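Local coordinates for protein terminal oxygenase component of carbazole (Janthinobacterium sp., PDB 7BUG) that catalyses the dioxygenation of carbazole at its angular and adjacent ring positions, giving a cis-hydrodiol that collapses to 2'-aminobiphenyl-2,3-diol, at residues A16-A21 against A174-F179; E284-I289 against W335-M340; V351-F356 against A364-A369. All coordinates share one frame; numbering follows the deposited sequence.

Interaction 1 (A16-A21 against A174-F179)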
ATOM      1  N   ALA A  16      -3.299  21.526  20.395  1.00 16.66           N
ATOM      2  CA  ALA A  16      -3.387  20.059  20.333  1.00 14.68           C
ATOM      3  C   ALA A  16      -4.674  19.622  19.627  1.00 15.22           C
ATOM      4  O   ALA A  16      -4.616  18.671  18.847  1.00 15.55           O
ATOM      5  CB  ALA A  16      -3.306  19.438  21.704  1.00 16.43           C
ATOM      6  N   PRO A  17      -5.846  20.268  19.819  1.00 15.04           N
ATOM      7  CA  PRO A  17      -7.065  19.811  19.131  1.00 15.05           C
ATOM      8  C   PRO A  17      -6.915  19.926  17.605  1.00 13.59           C
ATOM      9  O   PRO A  17      -7.352  19.048  16.895  1.00 13.84           O
ATOM     10  CB  PRO A  17      -8.165  20.729  19.661  1.00 16.06           C
ATOM     11  CG  PRO A  17      -7.635  21.124  21.061  1.00 17.09           C
ATOM     12  CD  PRO A  17      -6.147  21.320  20.816  1.00 16.26           C
ATOM     13  N   TYR A  18      -6.262  20.976  17.167  1.00 12.76           N
ATOM     14  CA  TYR A  18      -5.990  21.182  15.703  1.00 13.22           C
ATOM     15  C   TYR A  18      -5.126  20.049  15.173  1.00 14.86           C
ATOM     16  O   TYR A  18      -5.401  19.546  14.072  1.00 14.80           O
ATOM     17  CB  TYR A  18      -5.312  22.516  15.501  1.00 13.15           C
ATOM     18  CG  TYR A  18      -4.928  22.798  14.073  1.00 13.91           C
ATOM     19  CD1 TYR A  18      -5.864  23.149  13.137  1.00 13.52           C
ATOM     20  CD2 TYR A  18      -3.622  22.673  13.677  1.00 14.48           C
ATOM     21  CE1 TYR A  18      -5.474  23.447  11.830  1.00 14.07           C
ATOM     22  CE2 TYR A  18      -3.213  22.971  12.398  1.00 13.64           C
ATOM     23  CZ  TYR A  18      -4.133  23.385  11.473  1.00 13.65           C
ATOM     24  OH  TYR A  18      -3.771  23.801  10.218  1.00 12.69           O
ATOM     25  N   VAL A  19      -4.060  19.676  15.900  1.00 14.96           N
ATOM     26  CA  VAL A  19      -3.186  18.545  15.484  1.00 15.10           C
ATOM     27  C   VAL A  19      -3.973  17.235  15.511  1.00 14.61           C
ATOM     28  O   VAL A  19      -3.737  16.345  14.664  1.00 15.07           O
ATOM     29  CB  VAL A  19      -1.917  18.493  16.352  1.00 15.26           C
ATOM     30  CG1 VAL A  19      -1.157  17.233  16.053  1.00 16.98           C
ATOM     31  CG2 VAL A  19      -1.100  19.731  16.115  1.00 18.24           C
ATOM     32  N   ASP A  20      -4.955  17.089  16.402  1.00 13.71           N
ATOM     33  CA  ASP A  20      -5.757  15.863  16.424  1.00 14.30           C
ATOM     34  C   ASP A  20      -6.721  15.815  15.227  1.00 13.88           C
ATOM     35  O   ASP A  20      -7.228  14.702  14.881  1.00 14.36           O
ATOM     36  CB  ASP A  20      -6.560  15.795  17.722  1.00 15.19           C
ATOM     37  CG  ASP A  20      -7.003  14.409  18.065  1.00 17.87           C
ATOM     38  OD1 ASP A  20      -6.250  13.476  17.770  1.00 18.06           O
ATOM     39  OD2 ASP A  20      -8.056  14.311  18.732  1.00 22.35           O
ATOM     40  N   ALA A  21      -7.035  16.957  14.633  1.00 13.98           N
ATOM     41  CA  ALA A  21      -8.151  17.071  13.660  1.00 12.30           C
ATOM     42  C   ALA A  21      -7.739  16.651  12.235  1.00 11.97           C
ATOM     43  O   ALA A  21      -8.010  17.365  11.269  1.00 11.59           O
ATOM     44  CB  ALA A  21      -8.800  18.417  13.750  1.00 12.56           C
ATOM     45  N   ALA A 174      -3.086  22.499   3.290  1.00 11.39           N
ATOM     46  CA  ALA A 174      -3.699  23.415   2.322  1.00 11.75           C
ATOM     47  C   ALA A 174      -4.074  24.747   2.998  1.00 12.05           C
ATOM     48  O   ALA A 174      -3.758  25.832   2.498  1.00 14.19           O
ATOM     49  CB  ALA A 174      -4.929  22.751   1.718  1.00 12.47           C
ATOM     50  N   VAL A 175      -4.738  24.676   4.172  1.00 12.70           N
ATOM     51  CA  VAL A 175      -5.133  25.896   4.909  1.00 13.51           C
ATOM     52  C   VAL A 175      -3.890  26.715   5.209  1.00 13.31           C
ATOM     53  O   VAL A 175      -3.885  27.954   5.000  1.00 15.12           O
ATOM     54  CB  VAL A 175      -5.843  25.556   6.224  1.00 13.84           C
ATOM     55  CG1 VAL A 175      -6.057  26.818   7.055  1.00 15.51           C
ATOM     56  CG2 VAL A 175      -7.180  24.908   5.944  1.00 15.98           C
ATOM     57  N   GLU A 176      -2.845  26.057   5.706  1.00 12.93           N
ATOM     58  CA  GLU A 176      -1.651  26.788   6.191  1.00 14.86           C
ATOM     59  C   GLU A 176      -0.941  27.400   5.001  1.00 16.34           C
ATOM     60  O   GLU A 176      -0.574  28.579   5.120  1.00 17.47           O
ATOM     61  CB  GLU A 176      -0.793  25.905   7.064  1.00 14.99           C
ATOM     62  CG  GLU A 176      -1.527  25.538   8.327  1.00 14.39           C
ATOM     63  CD  GLU A 176      -0.682  24.832   9.367  1.00 16.22           C
ATOM     64  OE1 GLU A 176       0.612  24.781   9.201  1.00 15.54           O
ATOM     65  OE2 GLU A 176      -1.252  24.368  10.356  1.00 14.71           O
ATOM     66  N   ASN A 177      -0.858  26.673   3.898  1.00 15.39           N
ATOM     67  CA  ASN A 177      -0.279  27.197   2.637  1.00 17.46           C
ATOM     68  C   ASN A 177      -1.073  28.435   2.198  1.00 18.59           C
ATOM     69  O   ASN A 177      -0.452  29.403   1.733  1.00 22.27           O
ATOM     70  CB  ASN A 177      -0.290  26.128   1.567  1.00 18.51           C
ATOM     71  CG  ASN A 177      -0.102  26.682   0.165  1.00 24.10           C
ATOM     72  OD1 ASN A 177       0.985  27.135  -0.157  1.00 30.25           O
ATOM     73  ND2 ASN A 177      -1.122  26.509  -0.666  1.00 25.90           N
ATOM     74  N   GLY A 178      -2.392  28.393   2.305  1.00 15.76           N
ATOM     75  CA  GLY A 178      -3.213  29.537   1.902  1.00 16.32           C
ATOM     76  C   GLY A 178      -2.939  30.773   2.754  1.00 15.96           C
ATOM     77  O   GLY A 178      -2.898  31.923   2.209  1.00 16.21           O
ATOM     78  N   PHE A 179      -2.882  30.600   4.070  1.00 15.53           N
ATOM     79  CA  PHE A 179      -2.851  31.718   5.032  1.00 16.51           C
ATOM     80  C   PHE A 179      -1.410  32.136   5.361  1.00 18.56           C
ATOM     81  O   PHE A 179      -1.202  33.085   6.082  1.00 21.89           O
ATOM     82  CB  PHE A 179      -3.579  31.327   6.309  1.00 17.07           C
ATOM     83  CG  PHE A 179      -3.884  32.500   7.193  1.00 16.12           C
ATOM     84  CD1 PHE A 179      -4.546  33.620   6.702  1.00 15.86           C
ATOM     85  CD2 PHE A 179      -3.569  32.447   8.536  1.00 15.74           C
ATOM     86  CE1 PHE A 179      -4.829  34.692   7.543  1.00 16.15           C
ATOM     87  CE2 PHE A 179      -3.863  33.514   9.366  1.00 17.00           C
ATOM     88  CZ  PHE A 179      -4.508  34.627   8.875  1.00 16.04           C
TER
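Y18 and E176 approach from opposite directions and are joined by one short hydrogen bond, a compact example of how two helices whose backbones stay well apart can be bridged by long polar side chains. The phenol donates from OH to OE2 of E176 over 2.6 Å. It reaches that oxygen on its anti side, away from the other carboxylate oxygen, and 18° out of the carboxylate plane. Ring and carboxylate are nearly level, their planes 14° apart, and E176 OE2 lies at the edge of the phenol ring, near its plane, 3.2 Å from Y18 CE2. The methylene CG of E176 also passes Y18 OH at 3.4 Å.

Two long side chains span the gap, for the nearest alpha carbons, Y18 CA and V175 CA, are 11.8 Å apart. The tyrosine ring swings opposite its own amide nitrogen (chi1 177°) and leaves helix 16-20 pointing at the other helix, while E176 runs out extended beyond CG to meet it.

A second shell fixes both ends. Y18 OH is also hydrogen-bonded to W365 NE1, and the two rings stand about perpendicular. The second carboxylate oxygen, E176 OE1, forms salt bridges with R366 and with R72 of a neighbouring subunit, so both oxygens of this buried acid are engaged and its negative charge is probably well compensated.

R72 lies in the pocket of the [2Fe-2S] cluster in its own subunit, whereas the side chain of E176 is about 11 Å from the iron(II) of this chain. Through E176 the contact adjoins the subunit boundary characteristic of trimeric Rieske oxygenases, where the cluster domain of one subunit faces the mononuclear iron centre of the next.

Interaction 2 (E284-I289 against W335-M340)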
ATOM      1  N   GLU A 284     -11.564  30.616  -0.896  1.00 13.19           N
ATOM      2  CA  GLU A 284     -11.213  29.239  -1.242  1.00 12.05           C
ATOM      3  C   GLU A 284     -11.270  28.377   0.028  1.00 11.77           C
ATOM      4  O   GLU A 284     -10.743  28.734   1.090  1.00 12.72           O
ATOM      5  CB  GLU A 284      -9.877  29.163  -1.999  1.00 13.71           C
ATOM      6  CG  GLU A 284      -8.716  29.680  -1.235  1.00 14.15           C
ATOM      7  CD  GLU A 284      -7.397  29.503  -2.014  1.00 15.50           C
ATOM      8  OE1 GLU A 284      -7.469  29.641  -3.264  1.00 16.18           O
ATOM      9  OE2 GLU A 284      -6.391  29.154  -1.411  1.00 15.45           O
ATOM     10  N   TRP A 285     -11.883  27.218  -0.143  1.00 11.87           N
ATOM     11  CA  TRP A 285     -12.012  26.212   0.922  1.00 11.68           C
ATOM     12  C   TRP A 285     -11.002  25.090   0.676  1.00 12.11           C
ATOM     13  O   TRP A 285     -10.754  24.740  -0.511  1.00 12.83           O
ATOM     14  CB  TRP A 285     -13.410  25.621   0.945  1.00 11.52           C
ATOM     15  CG  TRP A 285     -14.494  26.460   1.554  1.00 10.89           C
ATOM     16  CD1 TRP A 285     -15.052  26.197   2.762  1.00 11.39           C
ATOM     17  CD2 TRP A 285     -15.208  27.597   1.020  1.00 12.03           C
ATOM     18  NE1 TRP A 285     -16.086  27.056   3.021  1.00 11.85           N
ATOM     19  CE2 TRP A 285     -16.193  27.938   1.979  1.00 11.95           C
ATOM     20  CE3 TRP A 285     -15.129  28.344  -0.161  1.00 11.50           C
ATOM     21  CZ2 TRP A 285     -17.074  29.000   1.788  1.00 13.86           C
ATOM     22  CZ3 TRP A 285     -16.033  29.382  -0.350  1.00 12.48           C
ATOM     23  CH2 TRP A 285     -16.974  29.695   0.625  1.00 13.44           C
ATOM     24  N   TYR A 286     -10.623  24.450   1.760  1.00 10.71           N
ATOM     25  CA  TYR A 286      -9.804  23.237   1.799  1.00 10.91           C
ATOM     26  C   TYR A 286     -10.595  22.197   2.573  1.00 11.26           C
ATOM     27  O   TYR A 286     -10.516  22.125   3.822  1.00 11.39           O
ATOM     28  CB  TYR A 286      -8.460  23.562   2.408  1.00 12.49           C
ATOM     29  CG  TYR A 286      -7.913  24.907   2.022  1.00 12.22           C
ATOM     30  CD1 TYR A 286      -7.265  25.125   0.802  1.00 12.39           C
ATOM     31  CD2 TYR A 286      -8.117  25.997   2.847  1.00 12.15           C
ATOM     32  CE1 TYR A 286      -6.768  26.380   0.485  1.00 12.53           C
ATOM     33  CE2 TYR A 286      -7.641  27.255   2.524  1.00 12.40           C
ATOM     34  CZ  TYR A 286      -6.961  27.451   1.338  1.00 12.37           C
ATOM     35  OH  TYR A 286      -6.528  28.761   1.141  1.00 13.56           O
ATOM     36  N   VAL A 287     -11.361  21.438   1.840  1.00 10.41           N
ATOM     37  CA  VAL A 287     -12.398  20.572   2.457  1.00 10.96           C
ATOM     38  C   VAL A 287     -11.827  19.178   2.680  1.00 10.58           C
ATOM     39  O   VAL A 287     -11.450  18.481   1.722  1.00 10.90           O
ATOM     40  CB  VAL A 287     -13.637  20.526   1.564  1.00 10.71           C
ATOM     41  CG1 VAL A 287     -14.694  19.648   2.191  1.00 11.46           C
ATOM     42  CG2 VAL A 287     -14.138  21.929   1.298  1.00 12.02           C
ATOM     43  N   PRO A 288     -11.856  18.663   3.924  1.00  9.67           N
ATOM     44  CA  PRO A 288     -11.302  17.351   4.196  1.00 10.48           C
ATOM     45  C   PRO A 288     -12.148  16.250   3.556  1.00 11.20           C
ATOM     46  O   PRO A 288     -13.382  16.156   3.765  1.00 11.83           O
ATOM     47  CB  PRO A 288     -11.352  17.193   5.735  1.00 10.64           C
ATOM     48  CG  PRO A 288     -11.676  18.559   6.239  1.00 10.55           C
ATOM     49  CD  PRO A 288     -12.403  19.277   5.126  1.00 10.33           C
ATOM     50  N   ILE A 289     -11.478  15.427   2.751  1.00 10.20           N
ATOM     51  CA  ILE A 289     -12.071  14.213   2.128  1.00 11.16           C
ATOM     52  C   ILE A 289     -11.736  13.010   2.984  1.00 11.74           C
ATOM     53  O   ILE A 289     -12.641  12.253   3.368  1.00 12.89           O
ATOM     54  CB  ILE A 289     -11.621  14.037   0.657  1.00 11.82           C
ATOM     55  CG1 ILE A 289     -12.233  15.133  -0.202  1.00 12.00           C
ATOM     56  CG2 ILE A 289     -11.947  12.660   0.131  1.00 12.44           C
ATOM     57  CD1 ILE A 289     -11.684  15.202  -1.592  1.00 13.26           C
ATOM     58  N   TRP A 335       1.370  22.047  -5.703  1.00 17.72           N
ATOM     59  CA  TRP A 335       2.561  21.184  -5.511  1.00 17.74           C
ATOM     60  C   TRP A 335       3.274  21.582  -4.192  1.00 14.78           C
ATOM     61  O   TRP A 335       3.899  20.709  -3.572  1.00 15.56           O
ATOM     62  CB  TRP A 335       3.422  21.098  -6.779  1.00 21.67           C
ATOM     63  CG  TRP A 335       4.061  22.359  -7.209  1.00 22.61           C
ATOM     64  CD1 TRP A 335       3.669  23.159  -8.255  1.00 25.24           C
ATOM     65  CD2 TRP A 335       5.244  22.948  -6.652  1.00 24.15           C
ATOM     66  NE1 TRP A 335       4.505  24.234  -8.337  1.00 23.66           N
ATOM     67  CE2 TRP A 335       5.484  24.129  -7.386  1.00 22.78           C
ATOM     68  CE3 TRP A 335       6.142  22.588  -5.635  1.00 23.90           C
ATOM     69  CZ2 TRP A 335       6.576  24.951  -7.112  1.00 21.97           C
ATOM     70  CZ3 TRP A 335       7.226  23.399  -5.378  1.00 22.45           C
ATOM     71  CH2 TRP A 335       7.443  24.549  -6.127  1.00 22.12           C
ATOM     72  N   ALA A 336       3.150  22.816  -3.705  1.00 15.69           N
ATOM     73  CA  ALA A 336       3.663  23.197  -2.367  1.00 15.66           C
ATOM     74  C   ALA A 336       2.987  22.319  -1.302  1.00 16.32           C
ATOM     75  O   ALA A 336       3.673  21.789  -0.416  1.00 14.74           O
ATOM     76  CB  ALA A 336       3.456  24.644  -2.056  1.00 16.93           C
ATOM     77  N   ARG A 337       1.660  22.214  -1.350  1.00 15.09           N
ATOM     78  CA  ARG A 337       0.936  21.362  -0.353  1.00 14.69           C
ATOM     79  C   ARG A 337       1.468  19.932  -0.419  1.00 13.26           C
ATOM     80  O   ARG A 337       1.712  19.327   0.642  1.00 15.20           O
ATOM     81  CB  ARG A 337      -0.567  21.336  -0.650  1.00 15.20           C
ATOM     82  CG  ARG A 337      -1.220  22.682  -0.461  1.00 15.15           C
ATOM     83  CD  ARG A 337      -2.608  22.631  -1.023  1.00 15.26           C
ATOM     84  NE  ARG A 337      -3.039  23.974  -1.230  1.00 16.63           N
ATOM     85  CZ  ARG A 337      -4.103  24.280  -1.928  1.00 16.43           C
ATOM     86  NH1 ARG A 337      -4.952  23.339  -2.308  1.00 15.76           N
ATOM     87  NH2 ARG A 337      -4.336  25.534  -2.195  1.00 18.40           N
ATOM     88  N   GLU A 338       1.575  19.388  -1.600  1.00 14.17           N
ATOM     89  CA  GLU A 338       2.024  18.012  -1.856  1.00 14.01           C
ATOM     90  C   GLU A 338       3.427  17.846  -1.247  1.00 12.87           C
ATOM     91  O   GLU A 338       3.714  16.764  -0.717  1.00 13.49           O
ATOM     92  CB  GLU A 338       1.973  17.690  -3.354  1.00 17.42           C
ATOM     93  CG  GLU A 338       0.553  17.610  -3.929  1.00 20.77           C
ATOM     94  CD  GLU A 338       0.510  17.481  -5.453  1.00 27.10           C
ATOM     95  OE1 GLU A 338       1.488  17.887  -6.113  1.00 30.80           O
ATOM     96  OE2 GLU A 338      -0.481  16.991  -5.975  1.00 33.56           O
ATOM     97  N   ALA A 339       4.257  18.871  -1.313  1.00 13.90           N
ATOM     98  CA  ALA A 339       5.644  18.790  -0.821  1.00 14.31           C
ATOM     99  C   ALA A 339       5.698  18.700   0.713  1.00 14.33           C
ATOM    100  O   ALA A 339       6.751  18.271   1.250  1.00 14.68           O
ATOM    101  CB  ALA A 339       6.474  19.948  -1.314  1.00 14.35           C
ATOM    102  N   MET A 340       4.636  19.122   1.421  1.00 14.08           N
ATOM    103  CA  MET A 340       4.629  19.101   2.894  1.00 13.94           C
ATOM    104  C   MET A 340       4.131  17.733   3.420  1.00 12.15           C
ATOM    105  O   MET A 340       4.231  17.470   4.623  1.00 12.22           O
ATOM    106  CB  MET A 340       3.768  20.223   3.475  1.00 15.64           C
ATOM    107  CG  MET A 340       4.555  21.521   3.578  1.00 18.75           C
ATOM    108  SD  MET A 340       3.711  22.831   4.545  1.00 23.31           S
ATOM    109  CE  MET A 340       2.458  22.991   3.257  1.00 15.55           C
TER
HETATM  110  O   HOH W   1      -3.897  28.570  -2.028  1.00 17.42           O
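Y286 and R337 are brought together by torsions of similar sense: in each, CG lies beside the backbone N and opposite the carbonyl carbon (chi1 -38° and -66°), and the arginine then runs extended to NE. The side chains cross at about a right angle, with ring and guanidinium planes 86° apart. The tyrosine therefore presents an edge to one guanidinium face: its CE1 is 3.7 Å from R337 NH2, and CD1 stands over the rim of the group. This is not a cation-pi contact of the Y286 ring; that role falls to Y296, another tyrosine of the same sheet.

The pair illustrates how a sheet and a flanking helix close round an iron centre in the catalytic domain of Rieske oxygenases. Strand 281-288 supplies Y286 and E284, while helix 331-344 supplies R337 and the iron ligand D333.

Y286 OH donates to E284 OE2 over 2.6 Å, using the anti lone pair of that oxygen. R337 NH2 remains 4.2 Å from E284 OE2, too far for a salt bridge, and a water joins them instead. It donates to E284 OE2 at 2.6 Å and accepts a weak bond from R337 NH2 at 3.1 Å, arriving in the guanidinium plane.

Interaction 3 (V351-F356 against A364-A369)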
ATOM      1  N   VAL A 351       5.755  18.435  15.596  1.00 18.55           N
ATOM      2  CA  VAL A 351       6.742  18.602  16.700  1.00 20.28           C
ATOM      3  C   VAL A 351       8.056  19.147  16.131  1.00 18.73           C
ATOM      4  O   VAL A 351       8.698  20.016  16.793  1.00 21.16           O
ATOM      5  CB  VAL A 351       6.937  17.281  17.458  1.00 22.81           C
ATOM      6  CG1 VAL A 351       7.993  17.427  18.536  1.00 26.91           C
ATOM      7  CG2 VAL A 351       5.627  16.804  18.062  1.00 28.11           C
ATOM      8  N   ASN A 352       8.419  18.720  14.920  1.00 18.47           N
ATOM      9  CA  ASN A 352       9.793  18.940  14.405  1.00 18.67           C
ATOM     10  C   ASN A 352       9.930  20.186  13.520  1.00 17.00           C
ATOM     11  O   ASN A 352      11.086  20.622  13.321  1.00 17.57           O
ATOM     12  CB  ASN A 352      10.303  17.683  13.690  1.00 20.92           C
ATOM     13  CG  ASN A 352      10.452  16.493  14.615  1.00 23.95           C
ATOM     14  OD1 ASN A 352      10.294  15.341  14.196  1.00 31.41           O
ATOM     15  ND2 ASN A 352      10.771  16.761  15.866  1.00 26.58           N
ATOM     16  N   GLU A 353       8.856  20.836  13.066  1.00 15.71           N
ATOM     17  CA  GLU A 353       8.934  22.091  12.290  1.00 14.99           C
ATOM     18  C   GLU A 353       9.663  23.183  13.110  1.00 16.13           C
ATOM     19  O   GLU A 353       9.659  23.147  14.367  1.00 17.96           O
ATOM     20  CB  GLU A 353       7.537  22.572  11.901  1.00 15.96           C
ATOM     21  CG  GLU A 353       6.726  22.895  13.140  1.00 18.07           C
ATOM     22  CD  GLU A 353       5.273  23.276  12.924  1.00 17.79           C
ATOM     23  OE1 GLU A 353       4.709  22.981  11.837  1.00 16.91           O
ATOM     24  OE2 GLU A 353       4.709  23.893  13.884  1.00 18.93           O
ATOM     25  N   ILE A 354      10.375  24.039  12.409  1.00 15.46           N
ATOM     26  CA  ILE A 354      10.970  25.264  13.033  1.00 17.82           C
ATOM     27  C   ILE A 354      10.326  26.481  12.405  1.00 16.81           C
ATOM     28  O   ILE A 354      10.581  26.822  11.259  1.00 18.76           O
ATOM     29  CB  ILE A 354      12.497  25.243  12.967  1.00 18.60           C
ATOM     30  CG1 ILE A 354      13.038  23.995  13.662  1.00 19.09           C
ATOM     31  CG2 ILE A 354      13.035  26.544  13.586  1.00 20.85           C
ATOM     32  CD1 ILE A 354      14.529  23.767  13.405  1.00 21.03           C
ATOM     33  N   LEU A 355       9.435  27.102  13.168  1.00 18.06           N
ATOM     34  CA  LEU A 355       8.664  28.232  12.651  1.00 18.29           C
ATOM     35  C   LEU A 355       9.487  29.537  12.761  1.00 19.72           C
ATOM     36  O   LEU A 355      10.447  29.604  13.527  1.00 22.17           O
ATOM     37  CB  LEU A 355       7.357  28.344  13.433  1.00 19.04           C
ATOM     38  CG  LEU A 355       6.402  27.153  13.332  1.00 19.51           C
ATOM     39  CD1 LEU A 355       5.063  27.537  13.937  1.00 21.06           C
ATOM     40  CD2 LEU A 355       6.207  26.699  11.905  1.00 20.32           C
ATOM     41  N   PHE A 356       9.130  30.526  11.955  1.00 19.23           N
ATOM     42  CA  PHE A 356       9.737  31.877  12.061  1.00 19.01           C
ATOM     43  C   PHE A 356       8.637  32.936  12.055  1.00 17.76           C
ATOM     44  O   PHE A 356       7.455  32.595  12.246  1.00 18.10           O
ATOM     45  CB  PHE A 356      10.804  32.077  10.987  1.00 17.23           C
ATOM     46  CG  PHE A 356      10.373  32.381   9.586  1.00 16.69           C
ATOM     47  CD1 PHE A 356       9.266  31.788   8.980  1.00 17.76           C
ATOM     48  CD2 PHE A 356      11.109  33.256   8.801  1.00 18.44           C
ATOM     49  CE1 PHE A 356       8.924  32.079   7.664  1.00 18.14           C
ATOM     50  CE2 PHE A 356      10.773  33.524   7.487  1.00 18.40           C
ATOM     51  CZ  PHE A 356       9.670  32.957   6.909  1.00 19.62           C
ATOM     52  N   ALA A 364      -1.761  31.612  15.003  1.00 16.29           N
ATOM     53  CA  ALA A 364      -3.045  32.222  15.439  1.00 15.12           C
ATOM     54  C   ALA A 364      -4.201  31.387  14.891  1.00 16.93           C
ATOM     55  O   ALA A 364      -5.142  31.142  15.636  1.00 16.38           O
ATOM     56  CB  ALA A 364      -3.121  33.642  14.972  1.00 17.08           C
ATOM     57  N   TRP A 365      -4.130  30.970  13.621  1.00 14.08           N
ATOM     58  CA  TRP A 365      -5.161  30.086  13.035  1.00 14.20           C
ATOM     59  C   TRP A 365      -5.240  28.773  13.819  1.00 14.03           C
ATOM     60  O   TRP A 365      -6.355  28.294  14.099  1.00 14.57           O
ATOM     61  CB  TRP A 365      -4.893  29.844  11.532  1.00 14.72           C
ATOM     62  CG  TRP A 365      -5.374  28.508  11.058  1.00 13.31           C
ATOM     63  CD1 TRP A 365      -4.589  27.455  10.722  1.00 13.03           C
ATOM     64  CD2 TRP A 365      -6.730  28.064  10.853  1.00 13.19           C
ATOM     65  NE1 TRP A 365      -5.331  26.381  10.386  1.00 12.46           N
ATOM     66  CE2 TRP A 365      -6.645  26.722  10.444  1.00 12.49           C
ATOM     67  CE3 TRP A 365      -7.991  28.662  10.984  1.00 13.74           C
ATOM     68  CZ2 TRP A 365      -7.748  25.963  10.105  1.00 13.74           C
ATOM     69  CZ3 TRP A 365      -9.088  27.907  10.640  1.00 13.32           C
ATOM     70  CH2 TRP A 365      -8.962  26.592  10.230  1.00 13.29           C
ATOM     71  N   ARG A 366      -4.103  28.160  14.141  1.00 13.16           N
ATOM     72  CA  ARG A 366      -4.074  26.837  14.793  1.00 13.52           C
ATOM     73  C   ARG A 366      -4.769  26.949  16.156  1.00 12.99           C
ATOM     74  O   ARG A 366      -5.523  26.036  16.562  1.00 14.02           O
ATOM     75  CB  ARG A 366      -2.672  26.277  14.929  1.00 14.33           C
ATOM     76  CG  ARG A 366      -1.967  26.020  13.602  1.00 12.95           C
ATOM     77  CD  ARG A 366      -0.602  25.422  13.960  1.00 14.66           C
ATOM     78  NE  ARG A 366       0.126  25.033  12.756  1.00 13.76           N
ATOM     79  CZ  ARG A 366       1.423  24.733  12.769  1.00 14.71           C
ATOM     80  NH1 ARG A 366       2.087  24.723  13.924  1.00 15.48           N
ATOM     81  NH2 ARG A 366       1.987  24.344  11.639  1.00 14.55           N
ATOM     82  N   LYS A 367      -4.529  28.073  16.829  1.00 14.19           N
ATOM     83  CA  LYS A 367      -5.158  28.326  18.152  1.00 16.32           C
ATOM     84  C   LYS A 367      -6.644  28.607  17.981  1.00 14.28           C
ATOM     85  O   LYS A 367      -7.443  28.077  18.770  1.00 15.58           O
ATOM     86  CB  LYS A 367      -4.426  29.502  18.789  1.00 18.96           C
ATOM     87  CG  LYS A 367      -3.006  29.174  19.204  1.00 25.98           C
ATOM     88  CD  LYS A 367      -2.435  30.196  20.195  1.00 29.89           C
ATOM     89  CE  LYS A 367      -1.382  31.105  19.621  1.00 37.27           C
ATOM     90  NZ  LYS A 367      -0.027  30.685  20.063  1.00 40.98           N
ATOM     91  N   LEU A 368      -6.995  29.449  17.035  1.00 14.32           N
ATOM     92  CA  LEU A 368      -8.427  29.766  16.778  1.00 14.73           C
ATOM     93  C   LEU A 368      -9.155  28.453  16.478  1.00 15.16           C
ATOM     94  O   LEU A 368     -10.246  28.175  17.037  1.00 14.73           O
ATOM     95  CB  LEU A 368      -8.534  30.722  15.598  1.00 15.74           C
ATOM     96  CG  LEU A 368      -9.996  30.956  15.264  1.00 17.71           C
ATOM     97  CD1 LEU A 368     -10.451  32.296  15.771  1.00 18.41           C
ATOM     98  CD2 LEU A 368     -10.283  30.777  13.802  1.00 18.81           C
ATOM     99  N   ALA A 369      -8.592  27.610  15.612  1.00 14.33           N
ATOM    100  CA  ALA A 369      -9.260  26.364  15.198  1.00 13.80           C
ATOM    101  C   ALA A 369      -9.381  25.461  16.411  1.00 14.60           C
ATOM    102  O   ALA A 369     -10.395  24.758  16.535  1.00 14.74           O
ATOM    103  CB  ALA A 369      -8.459  25.682  14.101  1.00 13.94           C
TER
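E353 and R366 face each other head-on, with carboxylate and guanidinium nearly coplanar, their planes 14° apart. This is an end-on, two-pronged salt bridge: R366 NH1 reaches E353 OE2 at 2.8 Å and R366 NH2 reaches E353 OE1 at 3.1 Å. Each oxygen uses its syn lone pair, and the NH1 bond is nearly straight at 172°. The glutamate starts from a cramped rotamer, CG wedged between the backbone N and the carbonyl carbon (chi1 63°), before extending toward an arginine that is itself extended from helix 360-372. L355 lies obliquely to the guanidinium, its CD1 4.1 Å from R366 NH1.

The carboxylate has a further partner, the hydroxyl of Y344, hydrogen-bonded to E353 OE1; a longer, weak ion pair links the same oxygen to R72 of the neighbouring subunit. With an alanine here, R366 is likely to lose both bonds to this carboxylate, and the Y344 hydroxyl this acceptor.

With E176 as a second acid on NH2, the arginine is flanked by two carboxylates. Two directional bonds to a flat partner limit rotation of the guanidinium, and the paired acids are likely to favour its positive charge in this partly buried setting.

Overall arrangement
Starting at the N terminus, interaction 1 closes by far the longest loop: the 152 residues between 16-21 and 174-179 include the Rieske domain, so helix 16-20, near the N terminus, is brought back against the catalytic domain. Interaction 2 then spans 45 residues, tying strand 281-288 to helix 331-344, with strand 293-303 and helix 307-327 in the intervening chain. Interaction 3 closes a short loop of seven residues, joining the exit of helix 349-352 to helix 360-372. The three follow in series, with none nested or crossed. Helix 171-179 links them in space, packing on Y286 of interaction 2 and on W365 of interaction 3. Interactions 2 and 3 do not touch, their nearest atoms being about 7 Å apart, yet all three border the second subunit.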